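PDB 5Z06: Exo beta-1,2-glucooligosaccharide sophorohydrolase (non-reducing end) from Parabacteroides distasonis ATCC 8503, which hydrolyses linear beta-1,2-glucan and beta-1,2-glucooligosaccharides of four or more glucose units, releasing sophorose from the non-reducing end. Local coordinates for residues G615-F620 with A669-M674; Q286-V291 with K629-Y634; W427-W432 with G476-I481; E465-Y470 with S488-Q493. All blocks are in the same frame, centred on the assembly; numbering follows the deposited sequence.

The four contacts form two touching pairs in the helical part of the monomer. Interactions 1 and 2 have centres 11 Å apart and share a core: Val-671 CG1 meets Val-291 CG1 at 3.5 Å, and Phe-620 CZ lies 3.5 Å from Leu-288 CD2. Interactions 3 and 4, with centres 17 Å apart, both use helix 467-475 or the loop that follows it; Trp-432 CE3 comes within 4.1 Å of Thr-469 O. Between the pairs the closest approach is from interaction 1 to interaction 4, about 10 Å between nearest atoms. Glu-465 of interaction 4 binds a glycerol, which may mark a pocket; the calcium ligands, among them Asp-175, belong to none of these segments.

Interaction 1 of 4, residues G615-F620 with A669-M674; sequences GALASF and APVTVM
Ala-618 presses against helix 665-680, and this is where the two segments fit closest. Its CB sits 3.6 Å from Pro-670 CB and 3.5 Å from Pro-670 O, while its carbonyl faces the root of Met-674, with Ala-618 O 3.0 Å from Met-674 CB and 3.1 Å from Met-674 CG. Met-674 CG is set beside its own backbone N (chi1 -64°), and the chain then bends at chi2 and chi3, bringing CE to 3.7 Å from the same Ala-618 O. Next to this, Leu-617 lays its CB against both methyls of Val-671, 3.7 Å from CG1.

The fit slackens toward Phe-620. There Phe-620 CB stays 4.0 Å from Met-674 O, and the ring leads off to Tyr-678, Leu-288 and helix 624-636. All the touching residues are buried, so the loose end is a matter of fit and not of solvent; helix 284-297 covers Val-671 and His-538 lies against Ala-618.

With no hydrogen bond crossing, the contact rests on apolar packing and a carbonyl oxygen set close against methionine CH2 groups; the small Ala-618 methyl probably allows the close approach to Pro-670.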
loop_
_atom_site.group_PDB
_atom_site.type_symbol
_atom_site.label_atom_id
_atom_site.label_comp_id
_atom_site.label_asym_id
_atom_site.label_seq_id
_atom_site.Cartn_x
_atom_site.Cartn_y
_atom_site.Cartn_z
ATOM N N GLY A 615 -6.236 9.260 -2.921
ATOM C CA GLY A 615 -6.977 10.099 -3.877
ATOM C C GLY A 615 -7.411 11.440 -3.329
ATOM O O GLY A 615 -6.971 12.501 -3.808
ATOM N N ALA A 616 -8.244 11.407 -2.287
ATOM C CA ALA A 616 -8.740 12.644 -1.664
ATOM C C ALA A 616 -7.629 13.386 -0.941
ATOM O O ALA A 616 -7.509 14.625 -1.016
ATOM C CB ALA A 616 -9.855 12.342 -0.686
ATOM N N LEU A 617 -6.808 12.630 -0.240
ATOM C CA LEU A 617 -5.928 13.238 0.744
ATOM C C LEU A 617 -4.791 13.986 0.088
ATOM O O LEU A 617 -4.462 15.093 0.494
ATOM C CB LEU A 617 -5.417 12.191 1.711
ATOM C CG LEU A 617 -6.551 11.542 2.509
ATOM C CD1 LEU A 617 -5.999 10.339 3.242
ATOM C CD2 LEU A 617 -7.192 12.529 3.466
ATOM N N ALA A 618 -4.216 13.413 -0.958
ATOM C CA ALA A 618 -3.153 14.094 -1.685
ATOM C C ALA A 618 -3.706 15.166 -2.628
ATOM O O ALA A 618 -2.948 15.861 -3.294
ATOM C CB ALA A 618 -2.296 13.091 -2.440
ATOM N N SER A 619 -5.034 15.269 -2.709
ATOM C CA SER A 619 -5.681 16.339 -3.432
ATOM C C SER A 619 -5.866 17.591 -2.601
ATOM O O SER A 619 -6.386 18.570 -3.111
ATOM C CB SER A 619 -7.019 15.867 -4.004
ATOM O OG SER A 619 -6.787 14.862 -4.969
ATOM N N PHE A 620 -5.445 17.569 -1.338
ATOM C CA PHE A 620 -5.581 18.721 -0.453
ATOM C C PHE A 620 -5.405 20.118 -1.064
ATOM O O PHE A 620 -6.293 20.962 -0.911
ATOM C CB PHE A 620 -4.681 18.592 0.785
ATOM C CG PHE A 620 -5.453 18.416 2.026
ATOM C CD1 PHE A 620 -6.033 19.512 2.626
ATOM C CD2 PHE A 620 -5.707 17.146 2.534
ATOM C CE1 PHE A 620 -6.820 19.367 3.750
ATOM C CE2 PHE A 620 -6.484 16.986 3.659
ATOM C CZ PHE A 620 -7.040 18.096 4.262
ATOM N N ALA A 669 3.248 8.981 0.670
ATOM C CA ALA A 669 4.011 10.239 0.666
ATOM C C ALA A 669 3.226 11.389 0.032
ATOM O O ALA A 669 3.265 12.527 0.546
ATOM C CB ALA A 669 5.353 10.075 -0.023
ATOM N N PRO A 670 2.494 11.115 -1.076
ATOM C CA PRO A 670 1.733 12.222 -1.634
ATOM C C PRO A 670 0.814 12.867 -0.642
ATOM O O PRO A 670 0.564 14.063 -0.740
ATOM C CB PRO A 670 0.943 11.563 -2.760
ATOM C CG PRO A 670 1.956 10.618 -3.298
ATOM C CD PRO A 670 2.560 10.009 -2.040
ATOM N N VAL A 671 0.340 12.096 0.322
ATOM C CA VAL A 671 -0.566 12.648 1.315
ATOM C C VAL A 671 0.201 13.656 2.182
ATOM O O VAL A 671 -0.212 14.812 2.329
ATOM C CB VAL A 671 -1.193 11.542 2.167
ATOM C CG1 VAL A 671 -2.074 12.149 3.273
ATOM C CG2 VAL A 671 -1.983 10.593 1.262
ATOM N N THR A 672 1.332 13.226 2.713
ATOM C CA THR A 672 2.164 14.132 3.515
ATOM C C THR A 672 2.523 15.369 2.709
ATOM O O THR A 672 2.370 16.484 3.171
ATOM C CB THR A 672 3.437 13.429 3.963
ATOM O OG1 THR A 672 3.078 12.263 4.714
ATOM C CG2 THR A 672 4.337 14.355 4.838
ATOM N N VAL A 673 2.962 15.147 1.477
ATOM C CA VAL A 673 3.558 16.190 0.678
ATOM C C VAL A 673 2.519 17.192 0.243
ATOM O O VAL A 673 2.740 18.391 0.352
ATOM C CB VAL A 673 4.244 15.602 -0.561
ATOM C CG1 VAL A 673 4.612 16.710 -1.550
ATOM C CG2 VAL A 673 5.482 14.837 -0.144
ATOM N N MET A 674 1.388 16.700 -0.265
ATOM C CA MET A 674 0.345 17.608 -0.750
ATOM C C MET A 674 -0.385 18.261 0.398
ATOM O O MET A 674 -0.805 19.403 0.289
ATOM C CB MET A 674 -0.611 16.885 -1.689
ATOM C CG MET A 674 0.111 16.432 -2.940
ATOM S SD MET A 674 0.658 17.855 -3.895
ATOM C CE MET A 674 -0.449 17.753 -5.287
#

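Interaction 2 of 4, residues Q286-V291 with K629-Y634; sequences QLLDMV and KALRNY
Leu-631 reaches across from helix 624-636 and fits among three side chains of helix 284-297. With CG anti to its backbone N (chi1 -166°), it meets Val-291 tip to tip: Val-291 CG2 lies 3.7 Å from Leu-631 CD2 and is almost as close to CG and CD1. The other two partners approach differently. Leu-288 crosses Leu-631 at about a right angle, its CD2 touching Leu-631 CD1 at 3.8 Å. Leu-287 offers its CB instead, 3.8 Å from Leu-631 CD2, and directs CD1 to the next residue along, where Leu-287 CD1 meets Arg-632 CG at 4.1 Å, the two side chains again at about a right angle. That aliphatic part of Arg-632 stays extended to NE, and the guanidinium beyond it forms a salt bridge with Asp-284.

An alanine in place of Leu-631 would probably open a gap between the helices and leave Val-291 CG2 and Leu-288 CD2 without their mates here, since the branch removed makes every contact with those two.

The helix segments run at 73° to each other, with axes 10.9 Å apart at closest approach, and no hydrogen bond links them. Helix 665-680 packs on the same Leu-288 and Val-291 through Ile-675, and helix 614-617 reaches Leu-631 through Leu-617, so the contact lies where four helices converge.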
loop_
_atom_site.group_PDB
_atom_site.type_symbol
_atom_site.label_atom_id
_atom_site.label_comp_id
_atom_site.label_asym_id
_atom_site.label_seq_id
_atom_site.Cartn_x
_atom_site.Cartn_y
_atom_site.Cartn_z
ATOM N N GLN A 286 -4.436 19.471 13.966
ATOM C CA GLN A 286 -3.887 18.274 14.595
ATOM C C GLN A 286 -4.086 17.053 13.731
ATOM O O GLN A 286 -3.183 16.197 13.624
ATOM C CB GLN A 286 -4.488 18.078 15.996
ATOM C CG GLN A 286 -3.970 19.104 17.005
ATOM C CD GLN A 286 -4.702 19.055 18.341
ATOM O OE1 GLN A 286 -5.916 19.213 18.392
ATOM N NE2 GLN A 286 -3.956 18.848 19.430
ATOM N N LEU A 287 -5.259 16.950 13.110
ATOM C CA LEU A 287 -5.497 15.846 12.181
ATOM C C LEU A 287 -4.533 15.855 10.996
ATOM O O LEU A 287 -3.994 14.830 10.643
ATOM C CB LEU A 287 -6.923 15.838 11.689
ATOM C CG LEU A 287 -7.972 15.431 12.719
ATOM C CD1 LEU A 287 -9.341 15.697 12.093
ATOM C CD2 LEU A 287 -7.826 13.987 13.167
ATOM N N LEU A 288 -4.310 17.025 10.409
ATOM C CA LEU A 288 -3.325 17.161 9.354
ATOM C C LEU A 288 -1.957 16.713 9.806
ATOM O O LEU A 288 -1.314 15.967 9.094
ATOM C CB LEU A 288 -3.261 18.601 8.842
ATOM C CG LEU A 288 -4.517 19.059 8.106
ATOM C CD1 LEU A 288 -4.455 20.557 7.852
ATOM C CD2 LEU A 288 -4.733 18.256 6.825
ATOM N N ASP A 289 -1.525 17.163 10.993
ATOM C CA ASP A 289 -0.246 16.761 11.568
ATOM C C ASP A 289 -0.122 15.271 11.686
ATOM O O ASP A 289 0.913 14.716 11.377
ATOM C CB ASP A 289 -0.034 17.327 12.997
ATOM C CG ASP A 289 0.122 18.822 13.027
ATOM O OD1 ASP A 289 0.400 19.437 11.997
ATOM O OD2 ASP A 289 -0.051 19.401 14.110
ATOM N N MET A 290 -1.160 14.651 12.228
ATOM C CA MET A 290 -1.178 13.218 12.468
ATOM C C MET A 290 -1.124 12.463 11.143
ATOM O O MET A 290 -0.358 11.523 11.001
ATOM C CB MET A 290 -2.451 12.832 13.222
ATOM C CG MET A 290 -2.681 11.345 13.383
ATOM S SD MET A 290 -4.376 11.107 13.927
ATOM C CE MET A 290 -5.284 11.090 12.377
ATOM N N VAL A 291 -1.936 12.879 10.184
ATOM C CA VAL A 291 -1.972 12.194 8.899
ATOM C C VAL A 291 -0.621 12.320 8.198
ATOM O O VAL A 291 -0.098 11.347 7.690
ATOM C CB VAL A 291 -3.118 12.691 8.020
ATOM C CG1 VAL A 291 -3.044 12.078 6.619
ATOM C CG2 VAL A 291 -4.445 12.320 8.664
ATOM N N LYS A 629 -12.753 16.823 4.519
ATOM C CA LYS A 629 -13.925 15.992 4.819
ATOM C C LYS A 629 -13.589 14.521 4.733
ATOM O O LYS A 629 -13.933 13.758 5.630
ATOM C CB LYS A 629 -15.088 16.312 3.894
ATOM C CG LYS A 629 -15.762 17.641 4.181
ATOM C CD LYS A 629 -16.958 17.801 3.251
ATOM C CE LYS A 629 -17.389 19.249 3.097
ATOM N NZ LYS A 629 -18.159 19.693 4.247
ATOM N N ALA A 630 -12.875 14.147 3.670
ATOM C CA ALA A 630 -12.419 12.780 3.474
ATOM C C ALA A 630 -11.562 12.329 4.629
ATOM O O ALA A 630 -11.787 11.280 5.215
ATOM C CB ALA A 630 -11.635 12.668 2.184
ATOM N N LEU A 631 -10.574 13.146 4.956
ATOM C CA LEU A 631 -9.676 12.851 6.057
ATOM C C LEU A 631 -10.455 12.557 7.341
ATOM O O LEU A 631 -10.224 11.544 7.989
ATOM C CB LEU A 631 -8.747 14.026 6.265
ATOM C CG LEU A 631 -7.540 13.788 7.134
ATOM C CD1 LEU A 631 -6.521 14.899 6.864
ATOM C CD2 LEU A 631 -7.875 13.719 8.623
ATOM N N ARG A 632 -11.366 13.456 7.696
ATOM C CA ARG A 632 -12.157 13.310 8.908
ATOM C C ARG A 632 -12.985 12.045 8.926
ATOM O O ARG A 632 -13.060 11.367 9.942
ATOM C CB ARG A 632 -13.094 14.471 9.049
ATOM C CG ARG A 632 -12.441 15.768 9.466
ATOM C CD ARG A 632 -13.548 16.759 9.741
ATOM N NE ARG A 632 -13.127 18.122 9.485
ATOM C CZ ARG A 632 -13.587 18.907 8.520
ATOM N NH1 ARG A 632 -14.529 18.494 7.659
ATOM N NH2 ARG A 632 -13.097 20.141 8.416
ATOM N N ASN A 633 -13.607 11.742 7.783
ATOM C CA ASN A 633 -14.391 10.556 7.599
ATOM C C ASN A 633 -13.530 9.303 7.695
ATOM O O ASN A 633 -13.825 8.383 8.466
ATOM C CB ASN A 633 -15.038 10.604 6.216
ATOM C CG ASN A 633 -15.959 9.435 5.962
ATOM O OD1 ASN A 633 -16.660 8.993 6.874
ATOM N ND2 ASN A 633 -15.991 8.953 4.710
ATOM N N TYR A 634 -12.468 9.267 6.899
ATOM C CA TYR A 634 -11.580 8.102 6.880
ATOM C C TYR A 634 -11.049 7.753 8.268
ATOM O O TYR A 634 -11.014 6.579 8.662
ATOM C CB TYR A 634 -10.404 8.345 5.929
ATOM C CG TYR A 634 -10.759 8.475 4.482
ATOM C CD1 TYR A 634 -11.953 7.988 3.978
ATOM C CD2 TYR A 634 -9.856 9.048 3.591
ATOM C CE1 TYR A 634 -12.268 8.112 2.641
ATOM C CE2 TYR A 634 -10.144 9.141 2.255
ATOM C CZ TYR A 634 -11.363 8.689 1.787
ATOM O OH TYR A 634 -11.678 8.790 0.466
#

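Interaction 3 of 4, residues W427-W432 with G476-I481; sequences WKNVEW and GPKYGI
Tyr-479 puts its ring against Glu-431. Tyr-479 CG lies beside its own backbone N (chi1 -63°), and Glu-431 CG stands over the ring centre, 3.7 Å from the centroid and 7° off the normal, a clear CH-pi contact; the two side chains run side by side in the same direction. Lys-478 CG lies over the opposite face, toward the rim. At the ring edge, near its plane, Lys-428 O is 3.2 Å from Tyr-479 CD2.

Further along, Trp-427 and Pro-477 cross obliquely, with Trp-427 NE1 3.5 Å from Pro-477 CD, and Lys-428 CG touches Pro-477 CG at 3.7 Å. Trp-432 brings its CB to 3.5 Å from Tyr-479 O and packs its CD1 on Gly-476 CA; a CB on Gly-476 would clash with that indole.

No direct hydrogen bond joins the segments, but a water does: it donates to Asn-429 OD1 and is 2.9 Å from Tyr-479 OH. A second water bridge, from Lys-428 O to Lys-478 N, is doubtful because its Lys-428 O leg is unusually short.

Second-shell partners help to position these groups. His-365 hydrogen-bonds Glu-431 OE1, Asp-692 takes the Trp-427 NE1 hydrogen bond, and Val-430 CG1 lies over the centre of the Trp-432 indole. An inverse gamma turn centred on Glu-431 bends the backbone where it passes the tyrosine.

The contact joins the chain leaving helix 414-428 to the chain leaving helix 467-475, a packing of connections between helices consistent with the (alpha/alpha)6 barrel of the six-hairpin glycosidases.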
loop_
_atom_site.group_PDB
_atom_site.type_symbol
_atom_site.label_atom_id
_atom_site.label_comp_id
_atom_site.label_asym_id
_atom_site.label_seq_id
_atom_site.Cartn_x
_atom_site.Cartn_y
_atom_site.Cartn_z
ATOM N N TRP A 427 21.693 14.403 -10.755
ATOM C CA TRP A 427 20.765 15.151 -11.599
ATOM C C TRP A 427 21.331 15.498 -12.994
ATOM O O TRP A 427 20.689 15.227 -14.005
ATOM C CB TRP A 427 20.342 16.415 -10.873
ATOM C CG TRP A 427 19.742 17.501 -11.685
ATOM C CD1 TRP A 427 20.216 18.767 -11.792
ATOM C CD2 TRP A 427 18.541 17.451 -12.462
ATOM N NE1 TRP A 427 19.379 19.518 -12.565
ATOM C CE2 TRP A 427 18.347 18.736 -13.004
ATOM C CE3 TRP A 427 17.613 16.460 -12.745
ATOM C CZ2 TRP A 427 17.268 19.049 -13.829
ATOM C CZ3 TRP A 427 16.535 16.769 -13.560
ATOM C CH2 TRP A 427 16.376 18.048 -14.101
ATOM N N LYS A 428 22.515 16.092 -13.030
ATOM C CA LYS A 428 23.144 16.460 -14.302
ATOM C C LYS A 428 23.346 15.267 -15.202
ATOM O O LYS A 428 23.279 15.398 -16.425
ATOM C CB LYS A 428 24.502 17.129 -14.089
ATOM C CG LYS A 428 24.407 18.594 -13.707
ATOM C CD LYS A 428 25.643 19.071 -12.947
ATOM C CE LYS A 428 25.625 20.583 -12.751
ATOM N NZ LYS A 428 26.554 20.946 -11.646
ATOM N N ASN A 429 23.610 14.112 -14.595
ATOM C CA ASN A 429 23.926 12.921 -15.369
ATOM C C ASN A 429 22.754 12.078 -15.795
ATOM O O ASN A 429 22.971 11.085 -16.474
ATOM C CB ASN A 429 25.003 12.087 -14.655
ATOM C CG ASN A 429 26.327 12.804 -14.636
ATOM O OD1 ASN A 429 26.703 13.426 -15.625
ATOM N ND2 ASN A 429 27.011 12.762 -13.518
ATOM N N VAL A 430 21.527 12.468 -15.465
ATOM C CA VAL A 430 20.372 11.767 -16.023
ATOM C C VAL A 430 20.301 12.146 -17.500
ATOM O O VAL A 430 19.975 13.293 -17.855
ATOM C CB VAL A 430 19.029 12.121 -15.357
ATOM C CG1 VAL A 430 17.911 11.323 -16.016
ATOM C CG2 VAL A 430 19.056 11.837 -13.874
ATOM N N GLU A 431 20.600 11.189 -18.363
ATOM C CA GLU A 431 20.575 11.457 -19.806
ATOM C C GLU A 431 19.146 11.387 -20.346
ATOM O O GLU A 431 18.768 10.429 -21.030
ATOM C CB GLU A 431 21.484 10.492 -20.552
ATOM C CG GLU A 431 22.917 10.497 -20.070
ATOM C CD GLU A 431 23.677 9.262 -20.511
ATOM O OE1 GLU A 431 23.470 8.826 -21.671
ATOM O OE2 GLU A 431 24.471 8.736 -19.697
ATOM N N TRP A 432 18.362 12.419 -20.046
ATOM C CA TRP A 432 16.963 12.496 -20.498
ATOM C C TRP A 432 16.855 12.299 -22.015
ATOM O O TRP A 432 15.998 11.560 -22.489
ATOM C CB TRP A 432 16.309 13.831 -20.105
ATOM C CG TRP A 432 16.365 14.116 -18.633
ATOM C CD1 TRP A 432 17.235 14.933 -18.008
ATOM C CD2 TRP A 432 15.517 13.578 -17.618
ATOM N NE1 TRP A 432 16.988 14.956 -16.663
ATOM C CE2 TRP A 432 15.941 14.118 -16.395
ATOM C CE3 TRP A 432 14.448 12.687 -17.622
ATOM C CZ2 TRP A 432 15.350 13.777 -15.191
ATOM C CZ3 TRP A 432 13.853 12.371 -16.427
ATOM C CH2 TRP A 432 14.319 12.909 -15.226
ATOM N N GLY A 476 16.753 19.405 -17.487
ATOM C CA GLY A 476 18.070 18.782 -17.413
ATOM C C GLY A 476 19.091 19.716 -18.031
ATOM O O GLY A 476 18.928 20.106 -19.180
ATOM N N PRO A 477 20.123 20.111 -17.265
ATOM C CA PRO A 477 21.034 21.136 -17.754
ATOM C C PRO A 477 22.036 20.624 -18.782
ATOM O O PRO A 477 22.486 21.388 -19.627
ATOM C CB PRO A 477 21.748 21.586 -16.478
ATOM C CG PRO A 477 21.802 20.339 -15.662
ATOM C CD PRO A 477 20.460 19.699 -15.888
ATOM N N LYS A 478 22.402 19.355 -18.705
ATOM C CA LYS A 478 23.378 18.790 -19.621
ATOM C C LYS A 478 22.715 17.976 -20.748
ATOM O O LYS A 478 23.083 18.091 -21.906
ATOM C CB LYS A 478 24.358 17.919 -18.850
ATOM C CG LYS A 478 25.467 17.366 -19.713
ATOM C CD LYS A 478 26.562 16.761 -18.863
ATOM C CE LYS A 478 27.691 16.315 -19.769
ATOM N NZ LYS A 478 28.704 15.655 -18.924
ATOM N N TYR A 479 21.763 17.128 -20.395
ATOM C CA TYR A 479 21.180 16.186 -21.342
ATOM C C TYR A 479 19.720 16.492 -21.540
ATOM O O TYR A 479 18.923 15.584 -21.716
ATOM C CB TYR A 479 21.349 14.774 -20.835
ATOM C CG TYR A 479 22.786 14.343 -20.696
ATOM C CD1 TYR A 479 23.553 14.070 -21.827
ATOM C CD2 TYR A 479 23.369 14.183 -19.436
ATOM C CE1 TYR A 479 24.865 13.657 -21.712
ATOM C CE2 TYR A 479 24.679 13.768 -19.297
ATOM C CZ TYR A 479 25.426 13.511 -20.440
ATOM O OH TYR A 479 26.727 13.100 -20.333
ATOM N N GLY A 480 19.392 17.783 -21.525
ATOM C CA GLY A 480 18.053 18.234 -21.670
ATOM C C GLY A 480 17.540 17.919 -23.045
ATOM O O GLY A 480 18.305 17.669 -23.978
ATOM N N ILE A 481 16.227 17.898 -23.140
ATOM C CA ILE A 481 15.545 17.784 -24.401
ATOM C C ILE A 481 14.931 19.151 -24.661
ATOM O O ILE A 481 14.807 20.003 -23.766
ATOM C CB ILE A 481 14.483 16.665 -24.398
ATOM C CG1 ILE A 481 13.310 16.992 -23.465
ATOM C CG2 ILE A 481 15.127 15.335 -24.037
ATOM C CD1 ILE A 481 12.251 15.903 -23.461
HETATM O O HOH W 1 21.504 16.840 -17.451
HETATM O O HOH W 2 27.148 11.450 -17.936
#

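Interaction 4 of 4, residues E465-Y470 with S488-Q493; sequences ETMITY and SGWASQ
Trp-490 lays its indole against Met-467 and its backbone N and CB over the Tyr-470 ring, joining the start of helix 467-475 to the end of helix 485-490 within the helical glycoamylase-like domain.

CH-pi contacts carry most of it. Met-467 CB lies over the six-membered ring of the indole, 3.8 Å from its centroid. In turn Trp-490 CB stands over the face of the Tyr-470 ring, 3.6 Å from that centroid. Trp-490 CG is anti to its own backbone N (chi1 162°), which carries it away from the N that lies over the tyrosine. The two aromatic planes meet obliquely, 56° apart.

Met-467 adds a Met-aromatic contact: SD is oblique to the six-membered ring, 5.4 Å from its centroid, and the bend at chi3 (-67°) turns CE in to 3.4 Å from Trp-490 CZ2.

Polar atoms enter the packing as well. Trp-490 N sits above the Tyr-470 ring toward its rim, 3.2 Å from Tyr-470 CZ. Tyr-470 OH itself hydrogen-bonds Leu-460 O and Leu-444 N, which holds the ring at its far end. An alanine in place of Tyr-470 would probably leave those two backbone groups without their mate and open a gap beside Trp-490 CB.

Close by, Glu-465 binds a glycerol that probably came from the crystallisation liquor. At the indole edge, in its plane, Thr-466 OG1 lies 3.5 Å from Trp-490 CZ3 while hydrogen-bonded to Asn-464 OD1.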
loop_
_atom_site.group_PDB
_atom_site.type_symbol
_atom_site.label_atom_id
_atom_site.label_comp_id
_atom_site.label_asym_id
_atom_site.label_seq_id
_atom_site.Cartn_x
_atom_site.Cartn_y
_atom_site.Cartn_z
ATOM N N GLU A 465 0.296 10.737 -15.763
ATOM C CA GLU A 465 1.090 11.134 -14.586
ATOM C C GLU A 465 2.463 11.676 -14.900
ATOM O O GLU A 465 3.178 12.084 -13.970
ATOM C CB GLU A 465 1.282 9.935 -13.646
ATOM C CG GLU A 465 2.168 8.799 -14.158
ATOM C CD GLU A 465 1.382 7.645 -14.738
ATOM O OE1 GLU A 465 0.499 7.934 -15.510
ATOM O OE2 GLU A 465 1.648 6.469 -14.469
ATOM N N THR A 466 2.842 11.663 -16.184
ATOM C CA THR A 466 4.217 11.806 -16.585
ATOM C C THR A 466 4.611 13.217 -16.986
ATOM O O THR A 466 5.660 13.382 -17.604
ATOM C CB THR A 466 4.561 10.839 -17.741
ATOM O OG1 THR A 466 4.046 11.333 -18.977
ATOM C CG2 THR A 466 4.010 9.438 -17.458
ATOM N N MET A 467 3.831 14.246 -16.634
ATOM C CA MET A 467 4.228 15.618 -17.019
ATOM C C MET A 467 5.634 15.990 -16.511
ATOM O O MET A 467 6.403 16.643 -17.230
ATOM C CB MET A 467 3.245 16.671 -16.524
ATOM C CG MET A 467 3.709 18.101 -16.817
ATOM S SD MET A 467 2.545 19.386 -16.359
ATOM C CE MET A 467 1.201 19.100 -17.492
ATOM N N ILE A 468 5.941 15.580 -15.285
ATOM C CA ILE A 468 7.189 15.955 -14.634
ATOM C C ILE A 468 8.375 15.275 -15.304
ATOM O O ILE A 468 9.490 15.763 -15.216
ATOM C CB ILE A 468 7.182 15.614 -13.116
ATOM C CG1 ILE A 468 8.294 16.344 -12.369
ATOM C CG2 ILE A 468 7.302 14.108 -12.853
ATOM C CD1 ILE A 468 8.007 17.793 -12.128
ATOM N N THR A 469 8.121 14.129 -15.943
ATOM C CA THR A 469 9.122 13.448 -16.764
ATOM C C THR A 469 9.573 14.342 -17.927
ATOM O O THR A 469 10.778 14.482 -18.209
ATOM C CB THR A 469 8.584 12.110 -17.291
ATOM O OG1 THR A 469 7.859 11.430 -16.251
ATOM C CG2 THR A 469 9.724 11.250 -17.777
ATOM N N TYR A 470 8.613 14.972 -18.579
ATOM C CA TYR A 470 8.940 15.948 -19.618
ATOM C C TYR A 470 9.519 17.207 -19.027
ATOM O O TYR A 470 10.469 17.750 -19.548
ATOM C CB TYR A 470 7.736 16.275 -20.484
ATOM C CG TYR A 470 7.492 15.228 -21.521
ATOM C CD1 TYR A 470 6.690 14.129 -21.249
ATOM C CD2 TYR A 470 8.092 15.323 -22.777
ATOM C CE1 TYR A 470 6.460 13.181 -22.211
ATOM C CE2 TYR A 470 7.878 14.363 -23.739
ATOM C CZ TYR A 470 7.069 13.297 -23.451
ATOM O OH TYR A 470 6.872 12.347 -24.417
ATOM N N SER A 488 5.198 18.103 -28.614
ATOM C CA SER A 488 5.326 17.063 -29.628
ATOM C C SER A 488 5.151 15.681 -28.995
ATOM O O SER A 488 4.703 14.747 -29.658
ATOM C CB SER A 488 6.682 17.183 -30.314
ATOM O OG SER A 488 7.728 16.661 -29.495
ATOM N N GLY A 489 5.491 15.569 -27.707
ATOM C CA GLY A 489 5.447 14.307 -26.979
ATOM C C GLY A 489 4.332 14.249 -25.972
ATOM O O GLY A 489 3.269 13.687 -26.243
ATOM N N TRP A 490 4.584 14.838 -24.805
ATOM C CA TRP A 490 3.585 14.937 -23.750
ATOM C C TRP A 490 2.195 15.319 -24.305
ATOM O O TRP A 490 1.237 14.568 -24.130
ATOM C CB TRP A 490 4.055 15.934 -22.704
ATOM C CG TRP A 490 3.017 16.411 -21.856
ATOM C CD1 TRP A 490 2.407 17.601 -21.928
ATOM C CD2 TRP A 490 2.396 15.687 -20.795
ATOM N NE1 TRP A 490 1.459 17.704 -20.941
ATOM C CE2 TRP A 490 1.424 16.535 -20.233
ATOM C CE3 TRP A 490 2.611 14.424 -20.223
ATOM C CZ2 TRP A 490 0.623 16.160 -19.149
ATOM C CZ3 TRP A 490 1.820 14.051 -19.124
ATOM C CH2 TRP A 490 0.833 14.918 -18.611
ATOM N N ALA A 491 2.101 16.452 -24.999
ATOM C CA ALA A 491 0.818 16.925 -25.542
ATOM C C ALA A 491 0.700 16.681 -27.060
ATOM O O ALA A 491 0.070 17.448 -27.768
ATOM C CB ALA A 491 0.611 18.393 -25.207
ATOM N N SER A 492 1.318 15.610 -27.528
ATOM C CA SER A 492 1.318 15.248 -28.927
ATOM C C SER A 492 -0.084 15.308 -29.511
ATOM O O SER A 492 -1.030 14.766 -28.929
ATOM C CB SER A 492 1.828 13.822 -29.101
ATOM O OG SER A 492 1.775 13.429 -30.465
ATOM N N GLN A 493 -0.193 15.960 -30.668
ATOM C CA GLN A 493 -1.422 15.959 -31.442
ATOM C C GLN A 493 -1.488 14.828 -32.474
ATOM O O GLN A 493 -2.478 14.721 -33.181
ATOM C CB GLN A 493 -1.607 17.321 -32.105
ATOM C CG GLN A 493 -1.671 18.464 -31.104
ATOM C CD GLN A 493 -2.845 18.306 -30.161
ATOM O OE1 GLN A 493 -3.999 18.415 -30.568
ATOM N NE2 GLN A 493 -2.557 18.009 -28.896
#